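PDB 2GFI: phytase from Debaryomyces castellii, which catalyses the hydrolysis of phytate (inositol hexakisphosphate) to release phosphate, as a 3-phytase of the histidine acid phosphatase family. Local coordinates for residues Asn32-Leu37 against Ser364-Thr369; Ala143-Tyr148 against Phe152-Thr157; Gly178-Asp183 against Asp187-Asn192; Tyr283-Asp288 against Asp355-Pro360. All coordinates share one frame; numbering follows the deposited sequence.

How the contacts relate
Leaving the N terminus, the chain first supplies the turn 32-37, which packs on the short helix 365-368 more than three hundred residues later and so ties the N-terminal region to the C-terminal half of the chain; the long loop closed by contact 1 encloses the other three. Contacts 2 and 3 follow in series, each a short local closure: contact 2 folds the loop after helix 133-148 back on that helix, and contact 3 joins helix 166-180 to strand 189-194. These two touch each other. Contact 4 closes a medium-sized loop between helix 277-295 and the segment before helix 365-368, and it touches contact 1, with centres about 12 Å apart. Contacts 2 and 4 lie on opposite sides of the chain's centre.

Contact 1: residues Asn32-Leu37 against Ser364-Thr369; sequences NIIRFL and SHVGIT
Val366 sets CG1 between its backbone N and carbonyl carbon (chi1 69°) and CG2 anti to the N, a rotation that sets both methyls against the backbone of Ile34 and Arg35. The valine sits on the short, weakly bonded helix 365-368, within the histidine phosphatase fold, and packs against a turn of the chain's N-terminal region. Its CG1 meets the carbonyl oxygen of Arg35 at 3.4 Å, while its CG2 lies 3.8 Å from Ile34 O. The contact is thus methyl against backbone; the side chains meet only loosely, Ile34 CG2 and Arg35 CB each 4.4 Å from a Val366 methyl (CG2 and CG1 respectively). Arg35 sends its guanidinium elsewhere, NH2 donating to Gln45 O. The site is buried, and the side chain of Val366 is about 10 Å from that of Asp333, the predicted proton donor, which Thr369 of the same segment touches. Asp288 of helix 277-295 takes the hydrogen bond from His365 N. Ser364, at the N-cap position, receives a weak bond from Gly367 N to its OG. On the other side of the contact, an Asx turn shapes the 32-37 segment: Ile34 N donates to Asn32 OD1 over 3.0 Å, in the carbonyl plane.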
loop_
_atom_site.group_PDB
_atom_site.type_symbol
_atom_site.label_atom_id
_atom_site.label_comp_id
_atom_site.label_asym_id
_atom_site.label_seq_id
_atom_site.Cartn_x
_atom_site.Cartn_y
_atom_site.Cartn_z
ATOM N N ASN A 32 -7.192 3.392 -11.308
ATOM C CA ASN A 32 -6.158 2.765 -12.050
ATOM C C ASN A 32 -6.327 3.010 -13.564
ATOM O O ASN A 32 -7.373 2.673 -14.130
ATOM C CB ASN A 32 -6.082 1.266 -11.703
ATOM C CG ASN A 32 -4.781 0.652 -12.151
ATOM O OD1 ASN A 32 -4.450 0.709 -13.336
ATOM N ND2 ASN A 32 -4.014 0.088 -11.215
ATOM N N ILE A 33 -5.285 3.592 -14.173
ATOM C CA ILE A 33 -5.207 3.995 -15.584
ATOM C C ILE A 33 -5.546 2.793 -16.498
ATOM O O ILE A 33 -6.275 2.929 -17.491
ATOM C CB ILE A 33 -3.759 4.628 -15.834
ATOM C CG1 ILE A 33 -3.588 5.426 -17.149
ATOM C CG2 ILE A 33 -2.677 3.611 -15.800
ATOM C CD1 ILE A 33 -4.849 5.864 -17.722
ATOM N N ILE A 34 -5.038 1.606 -16.144
ATOM C CA ILE A 34 -5.333 0.409 -16.896
ATOM C C ILE A 34 -6.826 0.231 -17.166
ATOM O O ILE A 34 -7.206 -0.197 -18.270
ATOM C CB ILE A 34 -4.758 -0.833 -16.213
ATOM C CG1 ILE A 34 -3.249 -0.698 -16.095
ATOM C CG2 ILE A 34 -5.113 -2.090 -17.006
ATOM C CD1 ILE A 34 -2.591 -1.814 -15.333
ATOM N N ARG A 35 -7.665 0.561 -16.188
ATOM C CA ARG A 35 -9.077 0.273 -16.321
ATOM C C ARG A 35 -9.725 1.159 -17.382
ATOM O O ARG A 35 -10.836 0.870 -17.806
ATOM C CB ARG A 35 -9.834 0.285 -14.955
ATOM C CG ARG A 35 -9.424 -0.916 -14.063
ATOM C CD ARG A 35 -10.542 -1.746 -13.345
ATOM N NE ARG A 35 -9.958 -2.700 -12.364
ATOM C CZ ARG A 35 -9.282 -2.269 -11.261
ATOM N NH1 ARG A 35 -9.143 -0.939 -11.055
ATOM N NH2 ARG A 35 -8.752 -3.120 -10.367
ATOM N N PHE A 36 -9.012 2.203 -17.825
ATOM C CA PHE A 36 -9.547 3.129 -18.830
ATOM C C PHE A 36 -8.915 2.968 -20.186
ATOM O O PHE A 36 -9.277 3.702 -21.135
ATOM C CB PHE A 36 -9.425 4.576 -18.360
ATOM C CG PHE A 36 -9.993 4.784 -17.003
ATOM C CD1 PHE A 36 -11.317 4.454 -16.747
ATOM C CD2 PHE A 36 -9.191 5.221 -15.966
ATOM C CE1 PHE A 36 -11.843 4.579 -15.484
ATOM C CE2 PHE A 36 -9.724 5.364 -14.683
ATOM C CZ PHE A 36 -11.040 5.030 -14.442
ATOM N N LEU A 37 -7.981 2.013 -20.285
ATOM C CA LEU A 37 -7.205 1.854 -21.532
ATOM C C LEU A 37 -7.691 0.713 -22.409
ATOM O O LEU A 37 -7.000 0.312 -23.330
ATOM C CB LEU A 37 -5.699 1.784 -21.268
ATOM C CG LEU A 37 -5.180 3.117 -20.715
ATOM C CD1 LEU A 37 -3.725 3.006 -20.263
ATOM C CD2 LEU A 37 -5.371 4.197 -21.746
ATOM N N SER A 364 -17.930 -4.184 -19.075
ATOM C CA SER A 364 -16.592 -3.668 -18.847
ATOM C C SER A 364 -15.617 -4.542 -19.615
ATOM O O SER A 364 -15.274 -5.669 -19.213
ATOM C CB SER A 364 -16.280 -3.619 -17.348
ATOM O OG SER A 364 -14.941 -3.207 -17.135
ATOM N N HIS A 365 -15.178 -4.028 -20.747
ATOM C CA HIS A 365 -14.299 -4.832 -21.564
ATOM C C HIS A 365 -13.025 -5.289 -20.809
ATOM O O HIS A 365 -12.664 -6.473 -20.826
ATOM C CB HIS A 365 -13.936 -4.084 -22.811
ATOM C CG HIS A 365 -12.925 -4.790 -23.623
ATOM N ND1 HIS A 365 -11.591 -4.483 -23.562
ATOM C CD2 HIS A 365 -13.038 -5.826 -24.482
ATOM C CE1 HIS A 365 -10.926 -5.271 -24.388
ATOM N NE2 HIS A 365 -11.781 -6.089 -24.960
ATOM N N VAL A 366 -12.366 -4.341 -20.142
ATOM C CA VAL A 366 -11.122 -4.600 -19.380
ATOM C C VAL A 366 -11.325 -5.522 -18.154
ATOM O O VAL A 366 -10.371 -6.131 -17.675
ATOM C CB VAL A 366 -10.461 -3.264 -18.976
ATOM C CG1 VAL A 366 -11.298 -2.546 -17.928
ATOM C CG2 VAL A 366 -9.036 -3.480 -18.506
ATOM N N GLY A 367 -12.563 -5.618 -17.652
ATOM C CA GLY A 367 -12.892 -6.541 -16.567
ATOM C C GLY A 367 -12.811 -7.976 -17.093
ATOM O O GLY A 367 -12.644 -8.933 -16.318
ATOM N N ILE A 368 -12.908 -8.123 -18.417
ATOM C CA ILE A 368 -12.946 -9.443 -19.043
ATOM C C ILE A 368 -11.615 -9.744 -19.690
ATOM O O ILE A 368 -11.016 -10.789 -19.393
ATOM C CB ILE A 368 -14.093 -9.599 -20.087
ATOM C CG1 ILE A 368 -15.482 -9.227 -19.525
ATOM C CG2 ILE A 368 -14.131 -11.048 -20.620
ATOM C CD1 ILE A 368 -16.674 -9.446 -20.603
ATOM N N THR A 369 -11.139 -8.841 -20.561
ATOM C CA THR A 369 -9.910 -9.090 -21.295
ATOM C C THR A 369 -8.866 -7.982 -21.200
ATOM O O THR A 369 -8.619 -7.281 -22.190
ATOM C CB THR A 369 -10.167 -9.436 -22.792
ATOM O OG1 THR A 369 -10.738 -8.302 -23.459
ATOM C CG2 THR A 369 -11.215 -10.561 -22.965
#

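Contact 2: residues Ala143-Tyr148 against Phe152-Thr157; sequences AFRTKY and FDTNDT
The C-terminal end of helix 133-148 meets the loop that leads into strand 158-163, in the histidine phosphatase domain, and the meeting rests on Arg145 and Phe152. Arg145 leaves the helix with CG anti to the backbone N, then bends at chi2 (65°) and chi3 (89°), which carries its guanidinium out to the loop. Phe152 points to the helix and brings its CD2 atom over one face of that guanidinium: CD2 stands 3.7 Å above the guanidinium plane, over its centre, and is 3.8 Å from Arg145 CZ. The two planes are 57° apart, far from a parallel stack, and Arg145 NH2 approaches CE2 of Phe152 at 3.8 Å. Near the NH1 end, Thr154 adds a looser touch, its CG2 being 4.4 Å from Arg145 NH1. Thr154 belongs to a type I beta turn from Asp153 to Asp156, closed by Asp156 N donating to Asp153 O and reinforced by an Asx turn in which Asn155 N donates to Asp153 OD1 over 3.1 Å. Arg145 has further neighbours: NH2 makes a weak hydrogen bond to Phe179 O of helix 166-180, and Pro124 of the third subunit packs on its side chain. Phe152 also rests on Ile326 of strand 326-331, while Phe144 and Tyr148 of the same helix lie against strands 59-69 and 374-382.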
loop_
_atom_site.group_PDB
_atom_site.type_symbol
_atom_site.label_atom_id
_atom_site.label_comp_id
_atom_site.label_asym_id
_atom_site.label_seq_id
_atom_site.Cartn_x
_atom_site.Cartn_y
_atom_site.Cartn_z
ATOM N N ALA A 143 1.797 -19.365 -10.431
ATOM C CA ALA A 143 0.716 -19.164 -9.494
ATOM C C ALA A 143 -0.318 -20.232 -9.721
ATOM O O ALA A 143 -0.959 -20.727 -8.789
ATOM C CB ALA A 143 0.085 -17.763 -9.703
ATOM N N PHE A 144 -0.518 -20.531 -10.993
ATOM C CA PHE A 144 -1.512 -21.478 -11.389
ATOM C C PHE A 144 -1.078 -22.868 -10.918
ATOM O O PHE A 144 -1.886 -23.611 -10.408
ATOM C CB PHE A 144 -1.700 -21.421 -12.905
ATOM C CG PHE A 144 -2.940 -22.131 -13.399
ATOM C CD1 PHE A 144 -4.127 -21.415 -13.636
ATOM C CD2 PHE A 144 -2.922 -23.515 -13.680
ATOM C CE1 PHE A 144 -5.267 -22.054 -14.141
ATOM C CE2 PHE A 144 -4.046 -24.143 -14.196
ATOM C CZ PHE A 144 -5.212 -23.411 -14.418
ATOM N N ARG A 145 0.193 -23.224 -11.089
ATOM C CA ARG A 145 0.674 -24.479 -10.549
ATOM C C ARG A 145 0.486 -24.504 -9.051
ATOM O O ARG A 145 0.014 -25.495 -8.519
ATOM C CB ARG A 145 2.137 -24.757 -10.888
ATOM C CG ARG A 145 2.687 -25.986 -10.128
ATOM C CD ARG A 145 2.063 -27.371 -10.464
ATOM N NE ARG A 145 2.886 -27.814 -11.527
ATOM C CZ ARG A 145 3.786 -28.758 -11.526
ATOM N NH1 ARG A 145 3.957 -29.620 -10.535
ATOM N NH2 ARG A 145 4.490 -28.844 -12.615
ATOM N N THR A 146 0.865 -23.421 -8.372
ATOM C CA THR A 146 0.706 -23.353 -6.913
ATOM C C THR A 146 -0.731 -23.633 -6.476
ATOM O O THR A 146 -0.930 -24.376 -5.562
ATOM C CB THR A 146 1.170 -22.004 -6.337
ATOM O OG1 THR A 146 2.572 -21.876 -6.501
ATOM C CG2 THR A 146 1.044 -22.025 -4.828
ATOM N N LYS A 147 -1.718 -23.053 -7.157
ATOM C CA LYS A 147 -3.120 -23.256 -6.835
ATOM C C LYS A 147 -3.699 -24.610 -7.246
ATOM O O LYS A 147 -4.433 -25.255 -6.468
ATOM C CB LYS A 147 -3.981 -22.142 -7.452
ATOM C CG LYS A 147 -5.383 -22.145 -6.844
ATOM C CD LYS A 147 -6.246 -20.956 -7.224
ATOM C CE LYS A 147 -7.663 -21.104 -6.648
ATOM N NZ LYS A 147 -8.578 -19.999 -7.119
ATOM N N TYR A 148 -3.405 -25.009 -8.482
ATOM C CA TYR A 148 -4.124 -26.111 -9.127
ATOM C C TYR A 148 -3.324 -27.377 -9.328
ATOM O O TYR A 148 -3.869 -28.369 -9.765
ATOM C CB TYR A 148 -4.687 -25.678 -10.476
ATOM C CG TYR A 148 -5.681 -24.544 -10.372
ATOM C CD1 TYR A 148 -6.960 -24.758 -9.855
ATOM C CD2 TYR A 148 -5.343 -23.248 -10.800
ATOM C CE1 TYR A 148 -7.875 -23.705 -9.765
ATOM C CE2 TYR A 148 -6.243 -22.211 -10.734
ATOM C CZ TYR A 148 -7.503 -22.432 -10.205
ATOM O OH TYR A 148 -8.404 -21.387 -10.123
ATOM N N PHE A 152 -2.475 -31.993 -11.127
ATOM C CA PHE A 152 -1.547 -32.379 -12.163
ATOM C C PHE A 152 -0.835 -33.651 -11.722
ATOM O O PHE A 152 -0.279 -33.709 -10.616
ATOM C CB PHE A 152 -0.538 -31.265 -12.425
ATOM C CG PHE A 152 0.489 -31.587 -13.518
ATOM C CD1 PHE A 152 0.095 -31.835 -14.832
ATOM C CD2 PHE A 152 1.847 -31.569 -13.232
ATOM C CE1 PHE A 152 1.038 -32.102 -15.815
ATOM C CE2 PHE A 152 2.792 -31.822 -14.215
ATOM C CZ PHE A 152 2.395 -32.092 -15.499
ATOM N N ASP A 153 -0.878 -34.653 -12.592
ATOM C CA ASP A 153 -0.135 -35.890 -12.421
ATOM C C ASP A 153 1.180 -35.758 -13.164
ATOM O O ASP A 153 1.184 -35.601 -14.391
ATOM C CB ASP A 153 -0.933 -37.061 -13.016
ATOM C CG ASP A 153 -0.420 -38.432 -12.534
ATOM O OD1 ASP A 153 0.812 -38.606 -12.363
ATOM O OD2 ASP A 153 -1.196 -39.391 -12.289
ATOM N N THR A 154 2.294 -35.832 -12.443
ATOM C CA THR A 154 3.591 -35.633 -13.091
ATOM C C THR A 154 4.080 -36.797 -13.976
ATOM O O THR A 154 5.132 -36.684 -14.631
ATOM C CB THR A 154 4.658 -35.226 -12.074
ATOM O OG1 THR A 154 4.665 -36.142 -10.969
ATOM C CG2 THR A 154 4.310 -33.873 -11.439
ATOM N N ASN A 155 3.321 -37.895 -13.993
ATOM C CA ASN A 155 3.560 -38.996 -14.920
ATOM C C ASN A 155 2.930 -38.702 -16.268
ATOM O O ASN A 155 3.199 -39.412 -17.247
ATOM C CB ASN A 155 2.979 -40.326 -14.376
ATOM C CG ASN A 155 3.624 -40.742 -13.065
ATOM O OD1 ASN A 155 4.849 -40.614 -12.908
ATOM N ND2 ASN A 155 2.808 -41.223 -12.101
ATOM N N ASP A 156 2.083 -37.663 -16.303
ATOM C CA ASP A 156 1.362 -37.266 -17.506
ATOM C C ASP A 156 1.931 -36.004 -18.134
ATOM O O ASP A 156 2.264 -35.037 -17.444
ATOM C CB ASP A 156 -0.131 -37.049 -17.207
ATOM C CG ASP A 156 -0.821 -38.305 -16.661
ATOM O OD1 ASP A 156 -0.331 -39.421 -16.921
ATOM O OD2 ASP A 156 -1.865 -38.277 -15.966
ATOM N N THR A 157 2.059 -36.027 -19.450
ATOM C CA THR A 157 2.287 -34.835 -20.213
ATOM C C THR A 157 1.217 -33.751 -19.936
ATOM O O THR A 157 0.013 -34.037 -19.828
ATOM C CB THR A 157 2.288 -35.215 -21.699
ATOM O OG1 THR A 157 3.600 -35.658 -22.059
ATOM C CG2 THR A 157 2.117 -34.002 -22.543
#

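Contact 3: residues Gly178-Asp183 against Asp187-Asn192; sequences GFMGDD and DTVKTN
At the edge of the Phe179 ring, in its plane, lies CG of Met180, the same atom that meets Val189 across the contact; this ring also packs edge-to-face with Phe152. The Met180 and Val189 side chains run antiparallel alongside each other, and Met180 CG and Val189 CG2 are pressed to 3.5 Å, a close approach for two carbons. Bends at chi2 (-55°) and chi3 (-73°) fold the methionine back, bringing its CE to 3.6 Å from Thr188 CB. Thr188 has OG1 between its backbone N and carbonyl carbon, from where the hydroxyl donates to Asp183 O. That bond, at 2.5 Å between Thr188 OG1 and Asp183 O, is very short, so its exact length is doubtful; the donor lies tilted 21° from the carbonyl plane. A valine at Thr188 would have no hydroxyl to give, and would probably leave Asp183 O without this donor and the turn after the helix less firmly tied. The contact belongs to a beta-alpha-beta unit, in which helix 166-180 connects the parallel strands 158-163 and 189-194. Val189 extends the packing to Ala176 of that helix and Val160 of the neighbouring strand, and Arg145 of helix 133-148 touches Met180.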
loop_
_atom_site.group_PDB
_atom_site.type_symbol
_atom_site.label_atom_id
_atom_site.label_comp_id
_atom_site.label_asym_id
_atom_site.label_seq_id
_atom_site.Cartn_x
_atom_site.Cartn_y
_atom_site.Cartn_z
ATOM N N GLY A 178 6.232 -21.359 -16.549
ATOM C CA GLY A 178 6.008 -20.990 -15.174
ATOM C C GLY A 178 5.407 -22.185 -14.442
ATOM O O GLY A 178 5.773 -22.483 -13.306
ATOM N N PHE A 179 4.473 -22.866 -15.115
ATOM C CA PHE A 179 3.687 -23.923 -14.508
ATOM C C PHE A 179 4.561 -25.117 -14.146
ATOM O O PHE A 179 4.442 -25.666 -13.058
ATOM C CB PHE A 179 2.517 -24.324 -15.433
ATOM C CG PHE A 179 1.662 -25.445 -14.886
ATOM C CD1 PHE A 179 0.482 -25.172 -14.205
ATOM C CD2 PHE A 179 2.053 -26.780 -15.032
ATOM C CE1 PHE A 179 -0.287 -26.227 -13.685
ATOM C CE2 PHE A 179 1.303 -27.810 -14.528
ATOM C CZ PHE A 179 0.123 -27.548 -13.861
ATOM N N MET A 180 5.466 -25.470 -15.050
ATOM C CA MET A 180 6.242 -26.695 -14.983
ATOM C C MET A 180 7.552 -26.478 -14.300
ATOM O O MET A 180 8.193 -27.444 -13.897
ATOM C CB MET A 180 6.520 -27.234 -16.394
ATOM C CG MET A 180 5.307 -27.811 -17.105
ATOM S SD MET A 180 4.464 -29.102 -16.152
ATOM C CE MET A 180 5.651 -30.452 -16.311
ATOM N N GLY A 181 7.969 -25.218 -14.178
ATOM C CA GLY A 181 9.259 -24.908 -13.582
ATOM C C GLY A 181 10.403 -25.724 -14.151
ATOM O O GLY A 181 10.528 -25.823 -15.388
ATOM N N ASP A 182 11.237 -26.315 -13.281
ATOM C CA ASP A 182 12.394 -27.066 -13.787
ATOM C C ASP A 182 12.054 -28.452 -14.391
ATOM O O ASP A 182 12.948 -29.196 -14.817
ATOM C CB ASP A 182 13.555 -27.107 -12.790
ATOM C CG ASP A 182 13.237 -27.918 -11.513
ATOM O OD1 ASP A 182 12.090 -28.446 -11.341
ATOM O OD2 ASP A 182 14.104 -28.061 -10.610
ATOM N N ASP A 183 10.764 -28.767 -14.456
ATOM C CA ASP A 183 10.277 -29.980 -15.119
ATOM C C ASP A 183 9.863 -29.734 -16.558
ATOM O O ASP A 183 9.462 -30.668 -17.245
ATOM C CB ASP A 183 9.057 -30.561 -14.400
ATOM C CG ASP A 183 9.379 -31.057 -13.020
ATOM O OD1 ASP A 183 10.479 -31.631 -12.829
ATOM O OD2 ASP A 183 8.589 -30.917 -12.063
ATOM N N ASP A 187 9.139 -33.038 -23.622
ATOM C CA ASP A 187 8.494 -34.262 -23.159
ATOM C C ASP A 187 7.379 -34.065 -22.142
ATOM O O ASP A 187 6.385 -34.793 -22.175
ATOM C CB ASP A 187 9.512 -35.249 -22.601
ATOM C CG ASP A 187 10.518 -35.682 -23.646
ATOM O OD1 ASP A 187 10.106 -35.873 -24.834
ATOM O OD2 ASP A 187 11.736 -35.854 -23.356
ATOM N N THR A 188 7.541 -33.123 -21.219
ATOM C CA THR A 188 6.518 -32.951 -20.178
ATOM C C THR A 188 5.361 -32.069 -20.588
ATOM O O THR A 188 4.310 -32.099 -19.951
ATOM C CB THR A 188 7.132 -32.494 -18.862
ATOM O OG1 THR A 188 7.811 -31.240 -19.058
ATOM C CG2 THR A 188 8.232 -33.505 -18.417
ATOM N N VAL A 189 5.530 -31.320 -21.673
ATOM C CA VAL A 189 4.471 -30.429 -22.169
ATOM C C VAL A 189 4.284 -30.700 -23.634
ATOM O O VAL A 189 5.259 -30.773 -24.383
ATOM C CB VAL A 189 4.798 -28.900 -21.968
ATOM C CG1 VAL A 189 3.641 -28.010 -22.483
ATOM C CG2 VAL A 189 5.149 -28.593 -20.505
ATOM N N LYS A 190 3.038 -30.860 -24.056
ATOM C CA LYS A 190 2.785 -30.977 -25.454
ATOM C C LYS A 190 1.821 -29.870 -25.835
ATOM O O LYS A 190 0.699 -29.799 -25.317
ATOM C CB LYS A 190 2.258 -32.378 -25.809
ATOM C CG LYS A 190 3.347 -33.539 -25.668
ATOM C CD LYS A 190 4.654 -33.292 -26.474
ATOM C CE LYS A 190 5.556 -34.530 -26.522
ATOM N NZ LYS A 190 6.675 -34.344 -27.549
ATOM N N THR A 191 2.273 -29.008 -26.741
ATOM C CA THR A 191 1.476 -27.887 -27.153
ATOM C C THR A 191 0.769 -28.200 -28.451
ATOM O O THR A 191 1.398 -28.619 -29.429
ATOM C CB THR A 191 2.361 -26.652 -27.337
ATOM O OG1 THR A 191 2.916 -26.297 -26.073
ATOM C CG2 THR A 191 1.529 -25.448 -27.744
ATOM N N ASN A 192 -0.528 -27.943 -28.451
ATOM C CA ASN A 192 -1.377 -28.101 -29.600
ATOM C C ASN A 192 -1.710 -26.736 -30.123
ATOM O O ASN A 192 -2.355 -25.940 -29.451
ATOM C CB ASN A 192 -2.622 -28.888 -29.190
ATOM C CG ASN A 192 -2.256 -30.160 -28.459
ATOM O OD1 ASN A 192 -1.644 -31.057 -29.039
ATOM N ND2 ASN A 192 -2.542 -30.210 -27.162
#

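Contact 4: residues Tyr283-Asp288 against Asp355-Pro360; sequences YSYSVD and DYTPFP
Tyr285 and Pro358 form the tight half of this contact. The proline lays CD over one face of the tyrosine ring, with Pro358 CD 3.5 Å from the Tyr285 ring centroid and 24° off the normal, a CH-pi interaction; CD comes within 3.3 Å of Tyr285 CZ, shifted toward the rim. The proline side chain runs roughly perpendicular to the length of the tyrosine side chain, and CG of Pro358 reaches the phenolic end, 3.4 Å from Tyr285 OH. With CG anti to the backbone N (chi1 -175°), Tyr285 stands out from helix 277-295 to meet the loop between helices 333-343 and 365-368, so that, within the histidine phosphatase fold, the connection between two helices packs on a third. The hydroxyl is hydrogen-bonded to Pro353 O of the same loop, and Tyr226 meets the ring edge-to-face. With an alanine here, Pro358 is likely to lose the ring face it rests on, and Pro353 O its hydroxyl partner. Elsewhere the fit is slacker: Thr357 CG2 is 4.1 Å from Tyr285 CB, and Tyr356 O is 3.8 Å from Tyr285 CE2. The Tyr356 side chain, partly exposed, starts away from the helix, its OH hydrogen-bonded to Lys400 NZ of the second subunit. Facing the loop from the helix, Asp288 OD2 is hydrogen-bonded to Ser361 OG.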
loop_
_atom_site.group_PDB
_atom_site.type_symbol
_atom_site.label_atom_id
_atom_site.label_comp_id
_atom_site.label_asym_id
_atom_site.label_seq_id
_atom_site.Cartn_x
_atom_site.Cartn_y
_atom_site.Cartn_z
ATOM N N TYR A 283 -13.067 7.833 -23.166
ATOM C CA TYR A 283 -12.343 6.936 -24.029
ATOM C C TYR A 283 -12.677 5.477 -23.700
ATOM O O TYR A 283 -12.999 4.693 -24.602
ATOM C CB TYR A 283 -10.840 7.126 -23.952
ATOM C CG TYR A 283 -10.129 6.064 -24.792
ATOM C CD1 TYR A 283 -10.057 6.185 -26.187
ATOM C CD2 TYR A 283 -9.537 4.956 -24.192
ATOM C CE1 TYR A 283 -9.402 5.241 -26.969
ATOM C CE2 TYR A 283 -8.880 4.004 -24.947
ATOM C CZ TYR A 283 -8.819 4.149 -26.348
ATOM O OH TYR A 283 -8.165 3.221 -27.109
ATOM N N SER A 284 -12.543 5.125 -22.414
ATOM C CA SER A 284 -12.790 3.772 -21.943
ATOM C C SER A 284 -14.152 3.283 -22.372
ATOM O O SER A 284 -14.316 2.140 -22.765
ATOM C CB SER A 284 -12.722 3.723 -20.426
ATOM O OG SER A 284 -12.713 2.369 -20.004
ATOM N N TYR A 285 -15.148 4.158 -22.274
ATOM C CA TYR A 285 -16.499 3.732 -22.581
ATOM C C TYR A 285 -16.690 3.563 -24.083
ATOM O O TYR A 285 -17.470 2.695 -24.512
ATOM C CB TYR A 285 -17.539 4.659 -22.002
ATOM C CG TYR A 285 -18.919 4.113 -22.237
ATOM C CD1 TYR A 285 -19.263 2.870 -21.755
ATOM C CD2 TYR A 285 -19.858 4.819 -23.007
ATOM C CE1 TYR A 285 -20.510 2.351 -22.001
ATOM C CE2 TYR A 285 -21.108 4.316 -23.249
ATOM C CZ TYR A 285 -21.427 3.083 -22.741
ATOM O OH TYR A 285 -22.675 2.534 -22.942
ATOM N N SER A 286 -15.960 4.349 -24.888
ATOM C CA SER A 286 -16.003 4.149 -26.348
ATOM C C SER A 286 -15.501 2.762 -26.745
ATOM O O SER A 286 -16.030 2.138 -27.698
ATOM C CB SER A 286 -15.263 5.268 -27.111
ATOM O OG SER A 286 -13.860 5.162 -26.987
ATOM N N VAL A 287 -14.485 2.291 -26.020
ATOM C CA VAL A 287 -13.970 0.943 -26.188
ATOM C C VAL A 287 -14.960 -0.080 -25.656
ATOM O O VAL A 287 -15.186 -1.085 -26.298
ATOM C CB VAL A 287 -12.552 0.707 -25.516
ATOM C CG1 VAL A 287 -12.132 -0.767 -25.667
ATOM C CG2 VAL A 287 -11.499 1.612 -26.115
ATOM N N ASP A 288 -15.551 0.140 -24.489
ATOM C CA ASP A 288 -16.566 -0.807 -24.035
ATOM C C ASP A 288 -17.676 -0.952 -25.069
ATOM O O ASP A 288 -18.144 -2.055 -25.290
ATOM C CB ASP A 288 -17.186 -0.362 -22.733
ATOM C CG ASP A 288 -16.290 -0.625 -21.535
ATOM O OD1 ASP A 288 -15.392 -1.524 -21.622
ATOM O OD2 ASP A 288 -16.424 0.026 -20.458
ATOM N N ASP A 355 -25.891 7.461 -25.999
ATOM C CA ASP A 355 -26.240 8.878 -25.979
ATOM C C ASP A 355 -25.871 9.514 -24.643
ATOM O O ASP A 355 -26.056 10.696 -24.425
ATOM C CB ASP A 355 -27.728 9.076 -26.350
ATOM C CG ASP A 355 -28.678 8.378 -25.362
ATOM O OD1 ASP A 355 -28.400 7.213 -24.926
ATOM O OD2 ASP A 355 -29.734 8.918 -24.955
ATOM N N TYR A 356 -25.297 8.719 -23.752
ATOM C CA TYR A 356 -24.679 9.264 -22.557
ATOM C C TYR A 356 -23.628 8.290 -22.072
ATOM O O TYR A 356 -23.492 7.218 -22.644
ATOM C CB TYR A 356 -25.742 9.513 -21.480
ATOM C CG TYR A 356 -26.289 8.244 -20.867
ATOM C CD1 TYR A 356 -25.872 7.824 -19.590
ATOM C CD2 TYR A 356 -27.228 7.451 -21.558
ATOM C CE1 TYR A 356 -26.383 6.647 -19.028
ATOM C CE2 TYR A 356 -27.764 6.299 -20.981
ATOM C CZ TYR A 356 -27.328 5.898 -19.732
ATOM O OH TYR A 356 -27.850 4.757 -19.168
ATOM N N THR A 357 -22.897 8.657 -21.016
ATOM C CA THR A 357 -21.922 7.769 -20.406
ATOM C C THR A 357 -22.537 7.169 -19.132
ATOM O O THR A 357 -22.828 7.884 -18.180
ATOM C CB THR A 357 -20.607 8.512 -20.088
ATOM O OG1 THR A 357 -20.175 9.221 -21.250
ATOM C CG2 THR A 357 -19.448 7.523 -19.760
ATOM N N PRO A 358 -22.771 5.858 -19.157
ATOM C CA PRO A 358 -23.272 5.147 -17.980
ATOM C C PRO A 358 -22.162 4.935 -16.962
ATOM O O PRO A 358 -20.993 4.788 -17.336
ATOM C CB PRO A 358 -23.736 3.778 -18.545
ATOM C CG PRO A 358 -22.883 3.576 -19.749
ATOM C CD PRO A 358 -22.606 4.971 -20.326
ATOM N N PHE A 359 -22.560 4.872 -15.697
ATOM C CA PHE A 359 -21.682 4.572 -14.604
ATOM C C PHE A 359 -22.408 3.549 -13.723
ATOM O O PHE A 359 -23.495 3.841 -13.181
ATOM C CB PHE A 359 -21.377 5.865 -13.834
ATOM C CG PHE A 359 -20.533 6.823 -14.594
ATOM C CD1 PHE A 359 -19.144 6.764 -14.498
ATOM C CD2 PHE A 359 -21.122 7.777 -15.435
ATOM C CE1 PHE A 359 -18.347 7.643 -15.233
ATOM C CE2 PHE A 359 -20.337 8.665 -16.179
ATOM C CZ PHE A 359 -18.953 8.602 -16.071
ATOM N N PRO A 360 -21.848 2.343 -13.596
ATOM C CA PRO A 360 -20.594 1.960 -14.267
ATOM C C PRO A 360 -20.925 1.617 -15.720
ATOM O O PRO A 360 -22.076 1.676 -16.102
ATOM C CB PRO A 360 -20.181 0.693 -13.505
ATOM C CG PRO A 360 -21.571 0.007 -13.222
ATOM C CD PRO A 360 -22.449 1.226 -12.839
#